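Local coordinates for protein deoxyribodipyrimidine photo-lyase (Oryza sativa Japonica Group, PDB 3UMV) that uses light to split cyclobutane pyrimidine dimers in ultraviolet-damaged DNA, a repair reaction that depends on a bound FAD cofactor, at residues Phe92-Asp103 with Trp241-Ala249. Numbering follows the deposited sequence. Where two conformers were deposited one is given.
Sequences FLLRGLRRLAAD and WCEPGEEAA
With F92 CG anti to the backbone N (chi1 -159°), one face of the phenyl ring meets P244, whose CB stands 3.3 Å from the ring centroid, 6° off the normal: a CH-pi contact. C242 SG reaches the edge of the same ring, 3.9 Å from F92 CE1. P244 CG also rests on R95 CB (3.7 Å), while the R95 guanidinium turns off to a salt bridge with E238. Exchanging F92 for an alanine would probably leave P244 CB without the face it covers and open a gap beside F290. Beyond the proline the backbones close to 4.3 Å between G96 CA and G245 CA; a CB on G96 would sit against P244, and G245, at the N-cap position of helix 246-254, has backbone angles at which a side chain would jam against the preceding carbonyl O. In one of its two conformers R99, bent at chi2 and chi3, brings NH2 within 2.9 Å of E247 OE1, a salt bridge with a weak hydrogen bond, guanidinium and carboxylate planes 87° apart. D103 OD1 and E246 OE1 are like charges 4.3 Å apart, with two nearby waters that probably ease the repulsion; E246 also accepts from L50 N and A51 N. Helix 222-231 and strand 111-114 cover other parts of helix 87-106, while helix 285-290 touches both segments.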
ATOM      1  N   PHE A  92      12.459   2.344   6.003  1.00 15.92           N
ATOM      2  CA  PHE A  92      11.178   2.377   6.713  1.00 14.47           C
ATOM      3  C   PHE A  92      10.675   0.958   7.015  1.00 18.43           C
ATOM      4  O   PHE A  92      10.222   0.665   8.128  1.00 15.74           O
ATOM      5  CB  PHE A  92      10.140   3.142   5.886  1.00 14.37           C
ATOM      6  CG  PHE A  92       8.974   3.677   6.692  1.00 16.64           C
ATOM      7  CD1 PHE A  92       9.062   4.904   7.332  1.00 18.15           C
ATOM      8  CD2 PHE A  92       7.780   2.957   6.788  1.00 14.82           C
ATOM      9  CE1 PHE A  92       8.000   5.402   8.072  1.00 14.62           C
ATOM     10  CE2 PHE A  92       6.714   3.445   7.506  1.00 13.15           C
ATOM     11  CZ  PHE A  92       6.812   4.676   8.153  1.00 16.84           C
ATOM     12  N   LEU A  93      10.733   0.078   6.019  1.00 17.84           N
ATOM     13  CA  LEU A  93      10.264  -1.287   6.200  1.00 16.36           C
ATOM     14  C   LEU A  93      11.105  -1.972   7.271  1.00 15.52           C
ATOM     15  O   LEU A  93      10.569  -2.571   8.201  1.00 18.34           O
ATOM     16  CB  LEU A  93      10.347  -2.073   4.883  1.00 15.14           C
ATOM     17  CG  LEU A  93       9.917  -3.546   4.921  1.00 19.18           C
ATOM     18  CD1 LEU A  93       9.538  -3.984   3.530  1.00 20.40           C
ATOM     19  CD2 LEU A  93      11.016  -4.438   5.486  1.00 21.63           C
ATOM     20  N   LEU A  94      12.422  -1.887   7.141  1.00 16.26           N
ATOM     21  CA  LEU A  94      13.288  -2.631   8.057  1.00 17.56           C
ATOM     22  C   LEU A  94      13.260  -2.099   9.486  1.00 19.20           C
ATOM     23  O   LEU A  94      13.306  -2.882  10.440  1.00 20.38           O
ATOM     24  CB  LEU A  94      14.728  -2.711   7.535  1.00 20.63           C
ATOM     25  CG  LEU A  94      14.917  -3.644   6.337  1.00 21.50           C
ATOM     26  CD1 LEU A  94      16.276  -3.380   5.709  1.00 21.73           C
ATOM     27  CD2 LEU A  94      14.776  -5.115   6.745  1.00 24.06           C
ATOM     28  N   ARG A  95      13.227  -0.779   9.650  1.00 15.25           N
ATOM     29  CA  ARG A  95      13.129  -0.233  10.999  1.00 17.99           C
ATOM     30  C   ARG A  95      11.785  -0.619  11.625  1.00 18.46           C
ATOM     31  O   ARG A  95      11.710  -0.862  12.824  1.00 21.07           O
ATOM     32  CB  ARG A  95      13.340   1.287  10.998  1.00 21.51           C
ATOM     33  CG  ARG A  95      14.682   1.692  10.410  1.00 24.08           C
ATOM     34  CD  ARG A  95      15.022   3.153  10.677  1.00 27.80           C
ATOM     35  NE  ARG A  95      16.195   3.557   9.906  1.00 29.58           N
ATOM     36  CZ  ARG A  95      17.456   3.324  10.270  1.00 30.26           C
ATOM     37  NH1 ARG A  95      17.730   2.699  11.409  1.00 29.49           N
ATOM     38  NH2 ARG A  95      18.449   3.722   9.487  1.00 31.61           N
ATOM     39  N   GLY A  96      10.739  -0.695  10.804  1.00 14.78           N
ATOM     40  CA  GLY A  96       9.450  -1.201  11.270  1.00 15.44           C
ATOM     41  C   GLY A  96       9.496  -2.662  11.697  1.00 21.80           C
ATOM     42  O   GLY A  96       8.909  -3.049  12.719  1.00 20.64           O
ATOM     43  N   LEU A  97      10.209  -3.480  10.923  1.00 22.26           N
ATOM     44  CA  LEU A  97      10.328  -4.904  11.213  1.00 24.61           C
ATOM     45  C   LEU A  97      11.193  -5.159  12.442  1.00 20.62           C
ATOM     46  O   LEU A  97      10.971  -6.121  13.167  1.00 25.65           O
ATOM     47  CB  LEU A  97      10.898  -5.662  10.014  1.00 21.96           C
ATOM     48  CG  LEU A  97       9.969  -6.134   8.903  1.00 28.27           C
ATOM     49  CD1 LEU A  97      10.708  -7.158   8.047  1.00 26.24           C
ATOM     50  CD2 LEU A  97       8.701  -6.728   9.490  1.00 27.48           C
ATOM     51  N   ARG A  98      12.171  -4.287  12.680  1.00 18.99           N
ATOM     52  CA  ARG A  98      12.995  -4.380  13.883  1.00 19.19           C
ATOM     53  C   ARG A  98      12.128  -4.257  15.141  1.00 21.36           C
ATOM     54  O   ARG A  98      12.316  -4.997  16.110  1.00 22.96           O
ATOM     55  CB  ARG A  98      14.079  -3.296  13.865  1.00 20.12           C
ATOM     56  CG  ARG A  98      14.897  -3.190  15.129  1.00 24.64           C
ATOM     57  CD  ARG A  98      15.940  -2.101  14.971  1.00 25.73           C
ATOM     58  NE  ARG A  98      17.114  -2.357  15.787  1.00 26.88           N
ATOM     59  CZ  ARG A  98      18.266  -1.729  15.603  1.00 26.25           C
ATOM     60  NH1 ARG A  98      19.316  -2.006  16.371  1.00 31.33           N
ATOM     61  NH2 ARG A  98      18.357  -0.825  14.634  1.00 27.57           N
ATOM     62  N   ARG A  99      11.191  -3.315  15.113  0.50 19.28           N
ATOM     63  CA  ARG A  99      10.245  -3.113  16.206  0.50 18.06           C
ATOM     64  C   ARG A  99       9.334  -4.324  16.365  0.50 19.32           C
ATOM     65  O   ARG A  99       9.107  -4.811  17.475  0.50 19.29           O
ATOM     66  CB  ARG A  99       9.398  -1.861  15.950  0.50 16.88           C
ATOM     67  CG  ARG A  99      10.171  -0.547  16.001  0.50 18.70           C
ATOM     68  CD  ARG A  99      10.796  -0.336  17.371  0.50 24.36           C
ATOM     69  NE  ARG A  99       9.814  -0.524  18.433  0.50 30.70           N
ATOM     70  CZ  ARG A  99       9.083   0.450  18.966  0.50 34.96           C
ATOM     71  NH1 ARG A  99       9.222   1.698  18.543  0.50 35.98           N
ATOM     72  NH2 ARG A  99       8.213   0.172  19.926  0.50 38.00           N
ATOM     73  N   LEU A 100       8.810  -4.806  15.243  1.00 18.73           N
ATOM     74  CA  LEU A 100       7.925  -5.972  15.244  1.00 17.66           C
ATOM     75  C   LEU A 100       8.615  -7.216  15.811  1.00 22.27           C
ATOM     76  O   LEU A 100       8.030  -7.971  16.596  1.00 22.52           O
ATOM     77  CB  LEU A 100       7.400  -6.233  13.825  1.00 17.51           C
ATOM     78  CG  LEU A 100       6.363  -7.346  13.645  1.00 20.41           C
ATOM     79  CD1 LEU A 100       5.456  -7.092  12.444  1.00 21.41           C
ATOM     80  CD2 LEU A 100       7.060  -8.674  13.488  1.00 22.61           C
ATOM     81  N   ALA A 101       9.868  -7.425  15.415  1.00 19.71           N
ATOM     82  CA  ALA A 101      10.640  -8.551  15.914  1.00 21.99           C
ATOM     83  C   ALA A 101      10.771  -8.474  17.434  1.00 23.21           C
ATOM     84  O   ALA A 101      10.708  -9.492  18.115  1.00 27.44           O
ATOM     85  CB  ALA A 101      12.008  -8.592  15.239  1.00 19.58           C
ATOM     86  N   ALA A 102      10.929  -7.261  17.961  1.00 22.91           N
ATOM     87  CA  ALA A 102      11.027  -7.061  19.406  1.00 21.51           C
ATOM     88  C   ALA A 102       9.709  -7.391  20.100  1.00 23.08           C
ATOM     89  O   ALA A 102       9.689  -8.039  21.138  1.00 25.29           O
ATOM     90  CB  ALA A 102      11.455  -5.631  19.726  1.00 21.47           C
ATOM     91  N   ASP A 103       8.605  -6.946  19.522  1.00 21.75           N
ATOM     92  CA  ASP A 103       7.302  -7.288  20.075  1.00 23.55           C
ATOM     93  C   ASP A 103       7.063  -8.793  20.009  1.00 21.97           C
ATOM     94  O   ASP A 103       6.449  -9.376  20.904  1.00 23.09           O
ATOM     95  CB  ASP A 103       6.185  -6.540  19.355  1.00 23.70           C
ATOM     96  CG  ASP A 103       6.225  -5.041  19.611  1.00 32.08           C
ATOM     97  OD1 ASP A 103       5.590  -4.285  18.845  1.00 32.11           O
ATOM     98  OD2 ASP A 103       6.884  -4.617  20.585  1.00 32.87           O
ATOM     99  N   TRP A 241      10.060  12.660   9.248  1.00 31.39           N
ATOM    100  CA  TRP A 241       8.894  13.274   9.880  1.00 29.35           C
ATOM    101  C   TRP A 241       7.895  12.290  10.496  1.00 28.24           C
ATOM    102  O   TRP A 241       6.943  12.703  11.150  1.00 28.62           O
ATOM    103  CB  TRP A 241       8.193  14.211   8.903  1.00 27.06           C
ATOM    104  CG  TRP A 241       7.968  13.595   7.564  1.00 25.95           C
ATOM    105  CD1 TRP A 241       8.799  13.663   6.480  1.00 28.83           C
ATOM    106  CD2 TRP A 241       6.838  12.816   7.158  1.00 26.22           C
ATOM    107  NE1 TRP A 241       8.253  12.973   5.425  1.00 24.37           N
ATOM    108  CE2 TRP A 241       7.049  12.449   5.812  1.00 25.04           C
ATOM    109  CE3 TRP A 241       5.664  12.397   7.798  1.00 27.46           C
ATOM    110  CZ2 TRP A 241       6.135  11.680   5.096  1.00 24.05           C
ATOM    111  CZ3 TRP A 241       4.758  11.632   7.084  1.00 27.64           C
ATOM    112  CH2 TRP A 241       5.000  11.282   5.748  1.00 24.59           C
ATOM    113  N   CYS A 242       8.088  10.994  10.277  1.00 26.80           N
ATOM    114  CA  CYS A 242       7.364  10.002  11.074  1.00 30.08           C
ATOM    115  C   CYS A 242       8.162   8.713  11.217  1.00 30.28           C
ATOM    116  O   CYS A 242       9.014   8.399  10.379  1.00 28.78           O
ATOM    117  CB  CYS A 242       5.953   9.719  10.534  1.00 29.23           C
ATOM    118  SG  CYS A 242       5.855   8.520   9.186  1.00 27.66           S
ATOM    119  N   GLU A 243       7.876   7.990  12.293  1.00 28.80           N
ATOM    120  CA  GLU A 243       8.583   6.765  12.642  1.00 30.58           C
ATOM    121  C   GLU A 243       7.787   5.564  12.145  1.00 24.04           C
ATOM    122  O   GLU A 243       6.564   5.560  12.216  1.00 20.81           O
ATOM    123  CB  GLU A 243       8.723   6.676  14.160  1.00 40.50           C
ATOM    124  CG  GLU A 243      10.048   6.109  14.639  1.00 50.31           C
ATOM    125  CD  GLU A 243      11.145   7.156  14.704  1.00 58.19           C
ATOM    126  OE1 GLU A 243      12.023   7.036  15.586  1.00 61.09           O
ATOM    127  OE2 GLU A 243      11.135   8.095  13.878  1.00 60.34           O
ATOM    128  N   PRO A 244       8.478   4.531  11.646  1.00 20.15           N
ATOM    129  CA  PRO A 244       7.726   3.363  11.181  1.00 19.11           C
ATOM    130  C   PRO A 244       7.299   2.424  12.304  1.00 20.25           C
ATOM    131  O   PRO A 244       7.900   2.425  13.381  1.00 20.63           O
ATOM    132  CB  PRO A 244       8.725   2.644  10.275  1.00 18.61           C
ATOM    133  CG  PRO A 244      10.069   3.018  10.840  1.00 20.63           C
ATOM    134  CD  PRO A 244       9.915   4.444  11.326  1.00 21.61           C
ATOM    135  N   GLY A 245       6.273   1.621  12.036  1.00 17.67           N
ATOM    136  CA  GLY A 245       5.884   0.559  12.949  1.00 19.77           C
ATOM    137  C   GLY A 245       4.504   0.714  13.557  1.00 22.35           C
ATOM    138  O   GLY A 245       3.880   1.775  13.450  1.00 21.85           O
ATOM    139  N   GLU A 246       4.041  -0.349  14.206  1.00 22.76           N
ATOM    140  CA  GLU A 246       2.719  -0.386  14.836  1.00 20.01           C
ATOM    141  C   GLU A 246       2.516   0.715  15.871  1.00 20.26           C
ATOM    142  O   GLU A 246       1.488   1.391  15.870  1.00 23.57           O
ATOM    143  CB  GLU A 246       2.480  -1.730  15.523  1.00 22.75           C
ATOM    144  CG  GLU A 246       2.453  -2.933  14.606  1.00 18.39           C
ATOM    145  CD  GLU A 246       1.983  -4.192  15.329  1.00 25.89           C
ATOM    146  OE1 GLU A 246       2.835  -5.052  15.650  1.00 26.88           O
ATOM    147  OE2 GLU A 246       0.762  -4.322  15.576  1.00 25.81           O
ATOM    148  N   GLU A 247       3.485   0.871  16.763  1.00 22.44           N
ATOM    149  CA  GLU A 247       3.358   1.805  17.876  1.00 24.29           C
ATOM    150  C   GLU A 247       3.181   3.235  17.357  1.00 25.23           C
ATOM    151  O   GLU A 247       2.278   3.949  17.787  1.00 29.66           O
ATOM    152  CB  GLU A 247       4.572   1.676  18.799  1.00 32.52           C
ATOM    153  CG  GLU A 247       4.509   2.490  20.073  1.00 42.97           C
ATOM    154  CD  GLU A 247       5.511   2.004  21.106  1.00 54.20           C
ATOM    155  OE1 GLU A 247       5.685   0.770  21.225  1.00 56.79           O
ATOM    156  OE2 GLU A 247       6.128   2.848  21.792  1.00 59.27           O
ATOM    157  N   ALA A 248       4.032   3.649  16.423  1.00 23.85           N
ATOM    158  CA  ALA A 248       3.941   4.990  15.852  1.00 22.23           C
ATOM    159  C   ALA A 248       2.683   5.155  15.002  1.00 21.63           C
ATOM    160  O   ALA A 248       2.143   6.259  14.895  1.00 21.95           O
ATOM    161  CB  ALA A 248       5.183   5.312  15.023  1.00 21.28           C
ATOM    162  N   ALA A 249       2.221   4.059  14.396  1.00 20.60           N
ATOM    163  CA  ALA A 249       1.043   4.111  13.522  1.00 15.90           C
ATOM    164  C   ALA A 249      -0.232   4.391  14.321  1.00 17.51           C
ATOM    165  O   ALA A 249      -1.069   5.210  13.931  1.00 23.97           O
ATOM    166  CB  ALA A 249       0.897   2.796  12.718  1.00 14.29           C
TER
HETATM  167  O   HOH W   1       6.206  -2.483  14.579  1.00 34.09           O
HETATM  168  O   HOH W   2       5.241  -4.380  16.263  1.00 31.55           O
HETATM  169  O   HOH W   3       3.092  -5.896  18.534  1.00 37.64           O